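Local coordinates for ALBA-Domain Protein (Trypanosoma brucei, PDB 7DL8), which probably binds RNA, as a member of the Alba family of nucleic-acid-binding proteins, at residues R9-V14 against T29-H34; F23-I28 against V53-M58; K68-S73 against I88-T93. One frame throughout, in Å; residues are numbered along the deposited sequence.

Contact 1 (R9-V14 against T29-H34)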
ATOM      1  N   ARG A   9      12.814  -5.604  20.517  1.00 54.12           N
ATOM      2  CA  ARG A   9      13.243  -6.507  19.464  1.00 55.27           C
ATOM      3  C   ARG A   9      14.761  -6.633  19.466  1.00 50.06           C
ATOM      4  O   ARG A   9      15.463  -5.708  19.884  1.00 52.75           O
ATOM      5  CB  ARG A   9      12.770  -6.026  18.085  1.00 63.14           C
ATOM      6  CG  ARG A   9      11.612  -6.837  17.525  1.00 73.11           C
ATOM      7  CD  ARG A   9      11.069  -6.250  16.232  1.00 74.20           C
ATOM      8  NE  ARG A   9      11.307  -4.814  16.132  1.00 75.10           N
ATOM      9  CZ  ARG A   9      10.414  -3.885  16.455  1.00 76.30           C
ATOM     10  NH1 ARG A   9       9.216  -4.238  16.903  1.00 72.98           N
ATOM     11  NH2 ARG A   9      10.718  -2.600  16.330  1.00 75.93           N
ATOM     12  N   PRO A  10      15.296  -7.770  19.020  1.00 53.10           N
ATOM     13  CA  PRO A  10      16.754  -7.935  18.974  1.00 52.56           C
ATOM     14  C   PRO A  10      17.401  -6.929  18.033  1.00 49.32           C
ATOM     15  O   PRO A  10      16.747  -6.270  17.222  1.00 53.86           O
ATOM     16  CB  PRO A  10      16.936  -9.373  18.476  1.00 55.48           C
ATOM     17  CG  PRO A  10      15.648 -10.057  18.812  1.00 55.83           C
ATOM     18  CD  PRO A  10      14.590  -9.008  18.649  1.00 49.06           C
ATOM     19  N   ARG A  11      18.726  -6.815  18.159  1.00 49.69           N
ATOM     20  CA  ARG A  11      19.464  -5.841  17.361  1.00 52.82           C
ATOM     21  C   ARG A  11      19.397  -6.174  15.875  1.00 49.85           C
ATOM     22  O   ARG A  11      19.322  -5.273  15.033  1.00 50.09           O
ATOM     23  CB  ARG A  11      20.919  -5.767  17.825  1.00 52.75           C
ATOM     24  CG  ARG A  11      21.747  -4.736  17.070  1.00 46.75           C
ATOM     25  CD  ARG A  11      23.237  -4.921  17.308  1.00 52.07           C
ATOM     26  NE  ARG A  11      24.031  -3.991  16.508  1.00 57.33           N
ATOM     27  CZ  ARG A  11      24.949  -4.360  15.620  1.00 55.05           C
ATOM     28  NH1 ARG A  11      25.196  -5.646  15.413  1.00 49.74           N
ATOM     29  NH2 ARG A  11      25.621  -3.442  14.938  1.00 63.26           N
ATOM     30  N   ASN A  12      19.418  -7.464  15.533  1.00 48.21           N
ATOM     31  CA  ASN A  12      19.416  -7.901  14.142  1.00 52.30           C
ATOM     32  C   ASN A  12      18.010  -8.098  13.589  1.00 51.66           C
ATOM     33  O   ASN A  12      17.811  -8.923  12.687  1.00 55.35           O
ATOM     34  CB  ASN A  12      20.232  -9.185  13.991  1.00 45.81           C
ATOM     35  CG  ASN A  12      19.686 -10.324  14.827  1.00 44.45           C
ATOM     36  OD1 ASN A  12      18.863 -10.116  15.719  1.00 53.88           O
ATOM     37  ND2 ASN A  12      20.136 -11.538  14.537  1.00 45.98           N
ATOM     38  N   SER A  13      17.029  -7.364  14.107  1.00 45.85           N
ATOM     39  CA  SER A  13      15.657  -7.429  13.623  1.00 47.99           C
ATOM     40  C   SER A  13      15.239  -6.029  13.203  1.00 48.55           C
ATOM     41  O   SER A  13      15.191  -5.116  14.035  1.00 55.69           O
ATOM     42  CB  SER A  13      14.717  -7.984  14.694  1.00 51.03           C
ATOM     43  OG  SER A  13      13.377  -7.592  14.453  1.00 55.18           O
ATOM     44  N   VAL A  14      14.932  -5.866  11.921  1.00 45.90           N
ATOM     45  CA  VAL A  14      14.526  -4.590  11.346  1.00 48.03           C
ATOM     46  C   VAL A  14      13.033  -4.658  11.066  1.00 51.19           C
ATOM     47  O   VAL A  14      12.576  -5.506  10.290  1.00 54.34           O
ATOM     48  CB  VAL A  14      15.317  -4.267  10.067  1.00 45.39           C
ATOM     49  CG1 VAL A  14      14.875  -2.929   9.490  1.00 38.19           C
ATOM     50  CG2 VAL A  14      16.809  -4.267  10.353  1.00 40.92           C
ATOM     51  N   THR A  29      19.916  -2.689   7.294  1.00 42.24           N
ATOM     52  CA  THR A  29      20.198  -4.105   7.077  1.00 41.47           C
ATOM     53  C   THR A  29      21.625  -4.313   6.582  1.00 41.47           C
ATOM     54  O   THR A  29      22.323  -5.224   7.042  1.00 41.46           O
ATOM     55  CB  THR A  29      19.197  -4.694   6.081  1.00 43.76           C
ATOM     56  OG1 THR A  29      17.860  -4.419   6.522  1.00 37.43           O
ATOM     57  CG2 THR A  29      19.387  -6.199   5.956  1.00 39.77           C
ATOM     58  N   LYS A  30      22.077  -3.472   5.647  1.00 41.44           N
ATOM     59  CA  LYS A  30      23.449  -3.573   5.161  1.00 42.94           C
ATOM     60  C   LYS A  30      24.449  -3.290   6.275  1.00 39.26           C
ATOM     61  O   LYS A  30      25.458  -3.992   6.408  1.00 39.62           O
ATOM     62  CB  LYS A  30      23.665  -2.611   3.992  1.00 47.08           C
ATOM     63  CG  LYS A  30      23.130  -3.114   2.663  1.00 42.34           C
ATOM     64  CD  LYS A  30      23.604  -2.244   1.509  1.00 45.97           C
ATOM     65  CE  LYS A  30      22.784  -0.971   1.397  1.00 49.50           C
ATOM     66  NZ  LYS A  30      23.031  -0.267   0.108  1.00 46.99           N
ATOM     67  N   HIS A  31      24.185  -2.261   7.083  1.00 39.54           N
ATOM     68  CA  HIS A  31      25.097  -1.910   8.166  1.00 38.36           C
ATOM     69  C   HIS A  31      25.156  -3.009   9.219  1.00 44.50           C
ATOM     70  O   HIS A  31      26.229  -3.299   9.760  1.00 47.71           O
ATOM     71  CB  HIS A  31      24.676  -0.583   8.795  1.00 44.02           C
ATOM     72  CG  HIS A  31      25.369  -0.276  10.085  1.00 49.46           C
ATOM     73  ND1 HIS A  31      26.687   0.124  10.146  1.00 50.79           N
ATOM     74  CD2 HIS A  31      24.928  -0.308  11.365  1.00 49.59           C
ATOM     75  CE1 HIS A  31      27.028   0.325  11.405  1.00 49.73           C
ATOM     76  NE2 HIS A  31      25.977   0.069  12.166  1.00 52.04           N
ATOM     77  N   LEU A  32      24.013  -3.630   9.524  1.00 42.65           N
ATOM     78  CA  LEU A  32      23.997  -4.678  10.540  1.00 42.99           C
ATOM     79  C   LEU A  32      24.749  -5.915  10.070  1.00 46.09           C
ATOM     80  O   LEU A  32      25.475  -6.541  10.852  1.00 49.54           O
ATOM     81  CB  LEU A  32      22.556  -5.035  10.905  1.00 45.57           C
ATOM     82  CG  LEU A  32      21.786  -4.028  11.762  1.00 47.40           C
ATOM     83  CD1 LEU A  32      20.324  -4.431  11.879  1.00 46.70           C
ATOM     84  CD2 LEU A  32      22.421  -3.895  13.136  1.00 47.14           C
ATOM     85  N   LEU A  33      24.615  -6.268   8.789  1.00 45.57           N
ATOM     86  CA  LEU A  33      25.355  -7.412   8.268  1.00 42.31           C
ATOM     87  C   LEU A  33      26.851  -7.130   8.242  1.00 48.35           C
ATOM     88  O   LEU A  33      27.661  -8.002   8.577  1.00 49.78           O
ATOM     89  CB  LEU A  33      24.856  -7.770   6.869  1.00 38.19           C
ATOM     90  CG  LEU A  33      23.448  -8.354   6.752  1.00 43.79           C
ATOM     91  CD1 LEU A  33      23.044  -8.488   5.291  1.00 39.89           C
ATOM     92  CD2 LEU A  33      23.367  -9.697   7.459  1.00 42.42           C
ATOM     93  N   HIS A  34      27.234  -5.902   7.888  1.00 45.34           N
ATOM     94  CA  HIS A  34      28.647  -5.547   7.839  1.00 51.54           C
ATOM     95  C   HIS A  34      29.262  -5.493   9.232  1.00 52.73           C
ATOM     96  O   HIS A  34      30.465  -5.736   9.386  1.00 48.47           O
ATOM     97  CB  HIS A  34      28.816  -4.207   7.124  1.00 48.98           C
ATOM     98  CG  HIS A  34      30.214  -3.675   7.148  1.00 54.69           C
ATOM     99  ND1 HIS A  34      31.259  -4.293   6.493  1.00 55.71           N
ATOM    100  CD2 HIS A  34      30.739  -2.575   7.736  1.00 53.65           C
ATOM    101  CE1 HIS A  34      32.366  -3.602   6.685  1.00 53.37           C
ATOM    102  NE2 HIS A  34      32.078  -2.553   7.436  1.00 54.97           N
TER
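The chain enters strand 13-16 through a type I turn from P10 to S13, and this entry lies against the last turns of helix 22-34, with the CA atoms of N12 and L32 6.7 Å apart. Both elements belong to the beta-alpha-beta unit that opens the Alba fold, strand 13-16, helix 22-34 and strand 39-45. L32 carries the contact by dividing its two methyls between different surroundings. Its CD1 turns to the backbone and the strand, 3.4 Å from the carbonyl O of R11 and 3.8 Å from CG2 of V14. With CG1 of V14 anti to the backbone N (chi1 -180°), CG2 falls beside the backbone N and also meets OG1 of T29 at 4.0 Å; this hydroxyl is hydrogen-bonded to the carbonyl O of F25 one helical turn back. R11 approaches alongside L32 from the opposite direction, its chain extended from CG to NE. Salt bridges from NH1 to E37 and from NH2 to D35 grip the two ends of the guanidinium and limit its rotation, tying the turn to the residues that follow the helix. The guanidinium of R11 lies across the leucine, and CD2 of L32 sits 3.5 Å above the guanidinium plane, over its centre.

Contact 2 (F23-I28 against V53-M58)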
ATOM      1  N   PHE A  23      14.566   3.048   1.940  1.00 44.41           N
ATOM      2  CA  PHE A  23      15.997   3.289   1.794  1.00 45.10           C
ATOM      3  C   PHE A  23      16.711   3.166   3.134  1.00 44.76           C
ATOM      4  O   PHE A  23      17.844   2.674   3.200  1.00 38.69           O
ATOM      5  CB  PHE A  23      16.242   4.676   1.198  1.00 45.56           C
ATOM      6  CG  PHE A  23      15.601   4.889  -0.144  1.00 52.16           C
ATOM      7  CD1 PHE A  23      16.181   4.383  -1.296  1.00 55.01           C
ATOM      8  CD2 PHE A  23      14.418   5.602  -0.254  1.00 50.41           C
ATOM      9  CE1 PHE A  23      15.594   4.585  -2.532  1.00 54.34           C
ATOM     10  CE2 PHE A  23      13.825   5.805  -1.486  1.00 50.08           C
ATOM     11  CZ  PHE A  23      14.413   5.296  -2.626  1.00 52.67           C
ATOM     12  N   LEU A  24      16.061   3.604   4.214  1.00 40.72           N
ATOM     13  CA  LEU A  24      16.679   3.527   5.532  1.00 34.35           C
ATOM     14  C   LEU A  24      16.782   2.085   6.014  1.00 43.78           C
ATOM     15  O   LEU A  24      17.800   1.693   6.595  1.00 48.89           O
ATOM     16  CB  LEU A  24      15.886   4.376   6.528  1.00 41.61           C
ATOM     17  CG  LEU A  24      16.276   4.275   8.003  1.00 50.81           C
ATOM     18  CD1 LEU A  24      17.726   4.685   8.208  1.00 38.58           C
ATOM     19  CD2 LEU A  24      15.348   5.128   8.854  1.00 54.68           C
ATOM     20  N   PHE A  25      15.743   1.278   5.779  1.00 42.07           N
ATOM     21  CA  PHE A  25      15.784  -0.113   6.219  1.00 45.21           C
ATOM     22  C   PHE A  25      16.769  -0.936   5.400  1.00 45.79           C
ATOM     23  O   PHE A  25      17.360  -1.889   5.922  1.00 43.43           O
ATOM     24  CB  PHE A  25      14.390  -0.740   6.140  1.00 44.23           C
ATOM     25  CG  PHE A  25      13.357  -0.035   6.970  1.00 35.25           C
ATOM     26  CD1 PHE A  25      13.608   0.280   8.295  1.00 35.80           C
ATOM     27  CD2 PHE A  25      12.127   0.302   6.428  1.00 36.39           C
ATOM     28  CE1 PHE A  25      12.657   0.929   9.061  1.00 33.29           C
ATOM     29  CE2 PHE A  25      11.172   0.951   7.188  1.00 41.44           C
ATOM     30  CZ  PHE A  25      11.437   1.263   8.507  1.00 39.71           C
ATOM     31  N   VAL A  26      16.960  -0.590   4.125  1.00 44.95           N
ATOM     32  CA  VAL A  26      17.997  -1.237   3.327  1.00 42.98           C
ATOM     33  C   VAL A  26      19.379  -0.914   3.884  1.00 43.43           C
ATOM     34  O   VAL A  26      20.238  -1.796   4.009  1.00 44.09           O
ATOM     35  CB  VAL A  26      17.868  -0.822   1.848  1.00 44.61           C
ATOM     36  CG1 VAL A  26      19.155  -1.116   1.092  1.00 40.50           C
ATOM     37  CG2 VAL A  26      16.693  -1.535   1.196  1.00 39.94           C
ATOM     38  N   ASP A  27      19.609   0.351   4.242  1.00 44.37           N
ATOM     39  CA  ASP A  27      20.904   0.744   4.788  1.00 38.15           C
ATOM     40  C   ASP A  27      21.148   0.116   6.153  1.00 37.42           C
ATOM     41  O   ASP A  27      22.259  -0.344   6.440  1.00 40.49           O
ATOM     42  CB  ASP A  27      20.999   2.267   4.866  1.00 44.73           C
ATOM     43  CG  ASP A  27      21.018   2.919   3.498  1.00 55.50           C
ATOM     44  OD1 ASP A  27      21.253   2.202   2.502  1.00 57.12           O
ATOM     45  OD2 ASP A  27      20.802   4.146   3.420  1.00 59.91           O
ATOM     46  N   ILE A  28      20.127   0.105   7.015  1.00 39.23           N
ATOM     47  CA  ILE A  28      20.270  -0.511   8.332  1.00 35.97           C
ATOM     48  C   ILE A  28      20.617  -1.988   8.190  1.00 43.22           C
ATOM     49  O   ILE A  28      21.506  -2.505   8.877  1.00 45.53           O
ATOM     50  CB  ILE A  28      18.990  -0.308   9.163  1.00 45.21           C
ATOM     51  CG1 ILE A  28      18.869   1.148   9.614  1.00 45.73           C
ATOM     52  CG2 ILE A  28      18.980  -1.233  10.369  1.00 39.75           C
ATOM     53  CD1 ILE A  28      17.510   1.496  10.182  1.00 36.30           C
ATOM     54  N   VAL A  53       8.743  -6.508   1.560  1.00 50.90           N
ATOM     55  CA  VAL A  53       9.188  -7.279   0.405  1.00 46.95           C
ATOM     56  C   VAL A  53      10.019  -6.404  -0.525  1.00 49.79           C
ATOM     57  O   VAL A  53      11.019  -6.854  -1.097  1.00 49.05           O
ATOM     58  CB  VAL A  53       7.976  -7.895  -0.320  1.00 46.91           C
ATOM     59  CG1 VAL A  53       8.384  -8.461  -1.674  1.00 45.44           C
ATOM     60  CG2 VAL A  53       7.336  -8.973   0.542  1.00 46.48           C
ATOM     61  N   SER A  54       9.634  -5.134  -0.673  1.00 51.15           N
ATOM     62  CA  SER A  54      10.401  -4.225  -1.516  1.00 49.51           C
ATOM     63  C   SER A  54      11.776  -3.936  -0.928  1.00 38.78           C
ATOM     64  O   SER A  54      12.739  -3.745  -1.679  1.00 48.67           O
ATOM     65  CB  SER A  54       9.625  -2.923  -1.720  1.00 54.93           C
ATOM     66  OG  SER A  54      10.492  -1.861  -2.082  1.00 65.08           O
ATOM     67  N   VAL A  55      11.890  -3.910   0.401  1.00 44.65           N
ATOM     68  CA  VAL A  55      13.193  -3.708   1.031  1.00 47.01           C
ATOM     69  C   VAL A  55      14.125  -4.871   0.711  1.00 47.04           C
ATOM     70  O   VAL A  55      15.312  -4.674   0.418  1.00 49.66           O
ATOM     71  CB  VAL A  55      13.026  -3.511   2.550  1.00 45.70           C
ATOM     72  CG1 VAL A  55      14.347  -3.728   3.272  1.00 46.33           C
ATOM     73  CG2 VAL A  55      12.478  -2.124   2.846  1.00 37.24           C
ATOM     74  N   VAL A  56      13.597  -6.096   0.728  1.00 45.53           N
ATOM     75  CA  VAL A  56      14.428  -7.265   0.461  1.00 45.45           C
ATOM     76  C   VAL A  56      14.762  -7.357  -1.023  1.00 47.17           C
ATOM     77  O   VAL A  56      15.887  -7.712  -1.399  1.00 42.19           O
ATOM     78  CB  VAL A  56      13.728  -8.539   0.968  1.00 42.82           C
ATOM     79  CG1 VAL A  56      14.448  -9.786   0.473  1.00 38.60           C
ATOM     80  CG2 VAL A  56      13.646  -8.530   2.488  1.00 45.88           C
ATOM     81  N   GLU A  57      13.799  -7.031  -1.891  1.00 41.50           N
ATOM     82  CA  GLU A  57      14.063  -7.054  -3.326  1.00 42.63           C
ATOM     83  C   GLU A  57      15.108  -6.016  -3.717  1.00 48.23           C
ATOM     84  O   GLU A  57      15.913  -6.258  -4.624  1.00 45.55           O
ATOM     85  CB  GLU A  57      12.768  -6.829  -4.106  1.00 44.54           C
ATOM     86  CG  GLU A  57      11.831  -8.031  -4.127  1.00 51.59           C
ATOM     87  CD  GLU A  57      12.524  -9.317  -4.539  1.00 58.31           C
ATOM     88  OE1 GLU A  57      13.228  -9.313  -5.572  1.00 61.52           O
ATOM     89  OE2 GLU A  57      12.361 -10.334  -3.833  1.00 58.67           O
ATOM     90  N   MET A  58      15.117  -4.862  -3.047  1.00 47.72           N
ATOM     91  CA  MET A  58      16.158  -3.871  -3.298  1.00 46.83           C
ATOM     92  C   MET A  58      17.530  -4.408  -2.915  1.00 43.76           C
ATOM     93  O   MET A  58      18.510  -4.209  -3.644  1.00 49.84           O
ATOM     94  CB  MET A  58      15.855  -2.585  -2.532  1.00 55.31           C
ATOM     95  CG  MET A  58      14.821  -1.697  -3.196  1.00 66.43           C
ATOM     96  SD  MET A  58      14.634  -0.119  -2.346  1.00 76.23           S
ATOM     97  CE  MET A  58      16.248   0.603  -2.628  1.00 65.13           C
TER
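M58 reaches from helix 49-61 toward helix 22-34, and its side chain can be followed from root to tip. CB lies 4.0 Å from CG2 of V26. CG is anti to the carbonyl carbon, and the chain runs straight through chi2 before bending at chi3 (65°), a bend that swings the terminal methyl round to F23. The sulfur SD stands 5.3 Å from the centroid of the F23 ring and 32° off its normal, an oblique Met-aromatic contact. Beyond it, CE reaches CD1 of F23 at 4.0 Å and is equally near CE1, so the methyl comes in obliquely beside the CD1-CE1 bond of the ring, at the outer margin of the interface.

Deeper in, V26 and V55 slide past each other from opposite helices, their CA atoms only 5.9 Å apart. CG2 of V26 is the crowded branch: besides M58 it touches CG1 of V55 at 3.8 Å and the backbone O of V55 at 3.5 Å. On the next flank V55 places CG2 4.1 Å from CB of F25, near the plane of that ring and at its edge, while the ring itself leads off to V14 and V16 of strand 13-16. R74 of the second subunit packs on M58, and T21 of the third subunit on F23, so the margin of this interface continues into the assembly. The two segments approach to 9.3 Å between axes and cross at -54°, an apolar packing of the two helices of the Alba domain, whose beta-alpha-beta-alpha-beta-beta order places both against its sheet.

Contact 3 (K68-S73 against I88-T93)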
ATOM      1  N   LYS A  68      17.188 -16.493   3.293  1.00 44.14           N
ATOM      2  CA  LYS A  68      17.324 -17.782   3.959  1.00 49.58           C
ATOM      3  C   LYS A  68      15.988 -18.385   4.368  1.00 51.53           C
ATOM      4  O   LYS A  68      15.860 -19.613   4.395  1.00 50.30           O
ATOM      5  CB  LYS A  68      18.216 -17.642   5.201  1.00 53.25           C
ATOM      6  CG  LYS A  68      18.427 -18.935   5.978  1.00 62.35           C
ATOM      7  CD  LYS A  68      19.105 -18.685   7.315  1.00 70.33           C
ATOM      8  CE  LYS A  68      19.217 -19.969   8.124  1.00 78.13           C
ATOM      9  NZ  LYS A  68      17.881 -20.539   8.457  1.00 85.22           N
ATOM     10  N   LYS A  69      14.980 -17.558   4.643  1.00 48.30           N
ATOM     11  CA  LYS A  69      13.695 -18.056   5.114  1.00 45.63           C
ATOM     12  C   LYS A  69      12.669 -16.935   5.060  1.00 46.00           C
ATOM     13  O   LYS A  69      12.991 -15.779   5.346  1.00 52.73           O
ATOM     14  CB  LYS A  69      13.806 -18.598   6.546  1.00 50.74           C
ATOM     15  CG  LYS A  69      12.654 -19.490   6.972  1.00 58.14           C
ATOM     16  CD  LYS A  69      12.960 -20.177   8.291  1.00 61.90           C
ATOM     17  CE  LYS A  69      12.542 -19.315   9.471  1.00 66.35           C
ATOM     18  NZ  LYS A  69      13.328 -19.628  10.695  1.00 70.07           N
ATOM     19  N   ILE A  70      11.439 -17.287   4.689  1.00 46.23           N
ATOM     20  CA  ILE A  70      10.296 -16.380   4.737  1.00 44.46           C
ATOM     21  C   ILE A  70       9.160 -17.113   5.433  1.00 48.96           C
ATOM     22  O   ILE A  70       8.772 -18.208   5.007  1.00 58.26           O
ATOM     23  CB  ILE A  70       9.857 -15.910   3.340  1.00 43.04           C
ATOM     24  CG1 ILE A  70      11.028 -15.283   2.583  1.00 47.90           C
ATOM     25  CG2 ILE A  70       8.711 -14.919   3.451  1.00 45.07           C
ATOM     26  CD1 ILE A  70      10.668 -14.811   1.189  1.00 49.96           C
ATOM     27  N   THR A  71       8.629 -16.518   6.501  1.00 47.37           N
ATOM     28  CA  THR A  71       7.499 -17.079   7.227  1.00 51.80           C
ATOM     29  C   THR A  71       6.424 -16.020   7.411  1.00 54.25           C
ATOM     30  O   THR A  71       6.713 -14.824   7.505  1.00 51.38           O
ATOM     31  CB  THR A  71       7.911 -17.630   8.606  1.00 55.62           C
ATOM     32  OG1 THR A  71       8.273 -16.545   9.470  1.00 63.39           O
ATOM     33  CG2 THR A  71       9.082 -18.592   8.480  1.00 53.99           C
ATOM     34  N   THR A  72       5.174 -16.476   7.455  1.00 57.79           N
ATOM     35  CA  THR A  72       4.032 -15.628   7.757  1.00 54.32           C
ATOM     36  C   THR A  72       3.370 -16.108   9.042  1.00 55.31           C
ATOM     37  O   THR A  72       3.399 -17.298   9.367  1.00 54.17           O
ATOM     38  CB  THR A  72       3.009 -15.627   6.611  1.00 55.01           C
ATOM     39  OG1 THR A  72       2.511 -16.955   6.409  1.00 57.64           O
ATOM     40  CG2 THR A  72       3.654 -15.129   5.325  1.00 51.68           C
ATOM     41  N   SER A  73       2.771 -15.169   9.771  1.00 54.18           N
ATOM     42  CA  SER A  73       2.125 -15.479  11.038  1.00 49.29           C
ATOM     43  C   SER A  73       0.992 -14.489  11.269  1.00 53.46           C
ATOM     44  O   SER A  73       0.813 -13.530  10.514  1.00 50.71           O
ATOM     45  CB  SER A  73       3.127 -15.447  12.198  1.00 47.44           C
ATOM     46  OG  SER A  73       3.401 -14.117  12.601  1.00 55.34           O
ATOM     47  N   ILE A  88       4.801 -10.751   8.127  1.00 48.55           N
ATOM     48  CA  ILE A  88       5.791 -11.452   7.318  1.00 45.88           C
ATOM     49  C   ILE A  88       7.154 -11.255   7.966  1.00 49.42           C
ATOM     50  O   ILE A  88       7.398 -10.252   8.646  1.00 55.93           O
ATOM     51  CB  ILE A  88       5.795 -10.963   5.852  1.00 40.08           C
ATOM     52  CG1 ILE A  88       6.479 -11.985   4.941  1.00 35.20           C
ATOM     53  CG2 ILE A  88       6.473  -9.604   5.731  1.00 37.20           C
ATOM     54  CD1 ILE A  88       6.368 -11.661   3.467  1.00 40.14           C
ATOM     55  N   GLU A  89       8.037 -12.236   7.782  1.00 43.33           N
ATOM     56  CA  GLU A  89       9.388 -12.180   8.337  1.00 45.52           C
ATOM     57  C   GLU A  89      10.350 -12.817   7.343  1.00 47.63           C
ATOM     58  O   GLU A  89      10.261 -14.020   7.076  1.00 40.02           O
ATOM     59  CB  GLU A  89       9.467 -12.878   9.694  1.00 45.04           C
ATOM     60  CG  GLU A  89      10.835 -12.782  10.350  1.00 59.65           C
ATOM     61  CD  GLU A  89      10.896 -13.490  11.688  1.00 69.80           C
ATOM     62  OE1 GLU A  89      10.997 -14.735  11.699  1.00 68.43           O
ATOM     63  OE2 GLU A  89      10.845 -12.800  12.728  1.00 74.08           O
ATOM     64  N   ILE A  90      11.259 -12.014   6.797  1.00 45.51           N
ATOM     65  CA  ILE A  90      12.259 -12.472   5.841  1.00 44.06           C
ATOM     66  C   ILE A  90      13.621 -12.459   6.521  1.00 50.42           C
ATOM     67  O   ILE A  90      14.039 -11.433   7.070  1.00 51.39           O
ATOM     68  CB  ILE A  90      12.271 -11.598   4.574  1.00 44.48           C
ATOM     69  CG1 ILE A  90      10.885 -11.585   3.925  1.00 47.40           C
ATOM     70  CG2 ILE A  90      13.322 -12.095   3.592  1.00 43.07           C
ATOM     71  CD1 ILE A  90      10.429 -10.209   3.489  1.00 46.51           C
ATOM     72  N   VAL A  91      14.306 -13.599   6.488  1.00 48.59           N
ATOM     73  CA  VAL A  91      15.646 -13.731   7.048  1.00 44.71           C
ATOM     74  C   VAL A  91      16.643 -13.633   5.902  1.00 49.24           C
ATOM     75  O   VAL A  91      16.608 -14.442   4.967  1.00 44.80           O
ATOM     76  CB  VAL A  91      15.810 -15.057   7.808  1.00 49.83           C
ATOM     77  CG1 VAL A  91      17.195 -15.144   8.433  1.00 48.34           C
ATOM     78  CG2 VAL A  91      14.726 -15.200   8.865  1.00 36.99           C
ATOM     79  N   VAL A  92      17.535 -12.647   5.972  1.00 53.75           N
ATOM     80  CA  VAL A  92      18.538 -12.423   4.939  1.00 46.97           C
ATOM     81  C   VAL A  92      19.922 -12.597   5.547  1.00 50.81           C
ATOM     82  O   VAL A  92      20.151 -12.257   6.713  1.00 49.32           O
ATOM     83  CB  VAL A  92      18.392 -11.028   4.294  1.00 44.82           C
ATOM     84  CG1 VAL A  92      17.011 -10.872   3.677  1.00 40.58           C
ATOM     85  CG2 VAL A  92      18.647  -9.926   5.316  1.00 37.53           C
ATOM     86  N   THR A  93      20.837 -13.151   4.756  1.00 53.40           N
ATOM     87  CA  THR A  93      22.240 -13.282   5.117  1.00 50.22           C
ATOM     88  C   THR A  93      23.085 -12.654   4.018  1.00 50.94           C
ATOM     89  O   THR A  93      22.579 -12.260   2.965  1.00 51.02           O
ATOM     90  CB  THR A  93      22.647 -14.747   5.330  1.00 53.43           C
ATOM     91  OG1 THR A  93      22.660 -15.432   4.072  1.00 55.83           O
ATOM     92  CG2 THR A  93      21.678 -15.444   6.276  1.00 49.80           C
TER
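I70 and I90 both hold CG1 anti to the carbonyl carbon, with chi1 of -55° and -57°, and so lay these branches side by side from neighbouring strands, CG1 to CG1 at 3.9 Å. I88 takes the other choice, CG1 anti to the backbone N, which brings that atom 4.0 Å from CG2 of I70. The isoleucine of strand 65-76 thus packs against two from strand 84-94. I70, T72, I88 and I90 share this face of the sheet, and I88 and I90 also meet helix 49-61. The same face meets the second subunit: I70 packs on its I70 and I88 on its I88, and OG1 of T72 is hydrogen-bonded to its E57.

On the reverse face, T71 has its OG1 in the crowded position between the backbone N and the carbonyl carbon, beside CB of E89 at 3.9 Å. K69 and E89 also rise from this face; their charged atoms do not touch, although the opposite charges may attract weakly.

T71 and E89 form a hydrogen-bonded pair, exchanging bonds in both directions: N of T71 gives to O of E89 at 3.0 Å, and N of E89 returns to O of T71 at 2.9 Å, the latter more bent, with 139° at the hydrogen. Farther along, the carbonyl O of K69 receives N of V91 at 2.8 Å almost straight. The opposite bond is made one residue early, from N of K68 to O of V91 at 2.7 Å, so two lysines face one valine. K68 runs beside V91, its CD 4.2 Å from CG1 of V91. Such a displacement is a classic beta bulge, here set in the antiparallel beta hairpin that completes the Alba sheet.

Contacts 1 and 2 cross along the chain, their segments alternating, and both use helix 22-34: its C-terminal turns meet the entry to strand 13-16, while an earlier part meets helix 49-61. Contact 3 follows both in the sequence. Centres lie about 12 Å apart for contacts 1 and 2 and about 14 Å from each of these to contact 3. All three join in one core. V14 packs on F25 and I28 between contacts 1 and 2; T29 meets V92 between contacts 1 and 3; V56 meets I90 between contacts 2 and 3. Contacts 2 and 3 also both touch the second subunit, so the helix 49-61 side of the sheet is also where the second subunit docks.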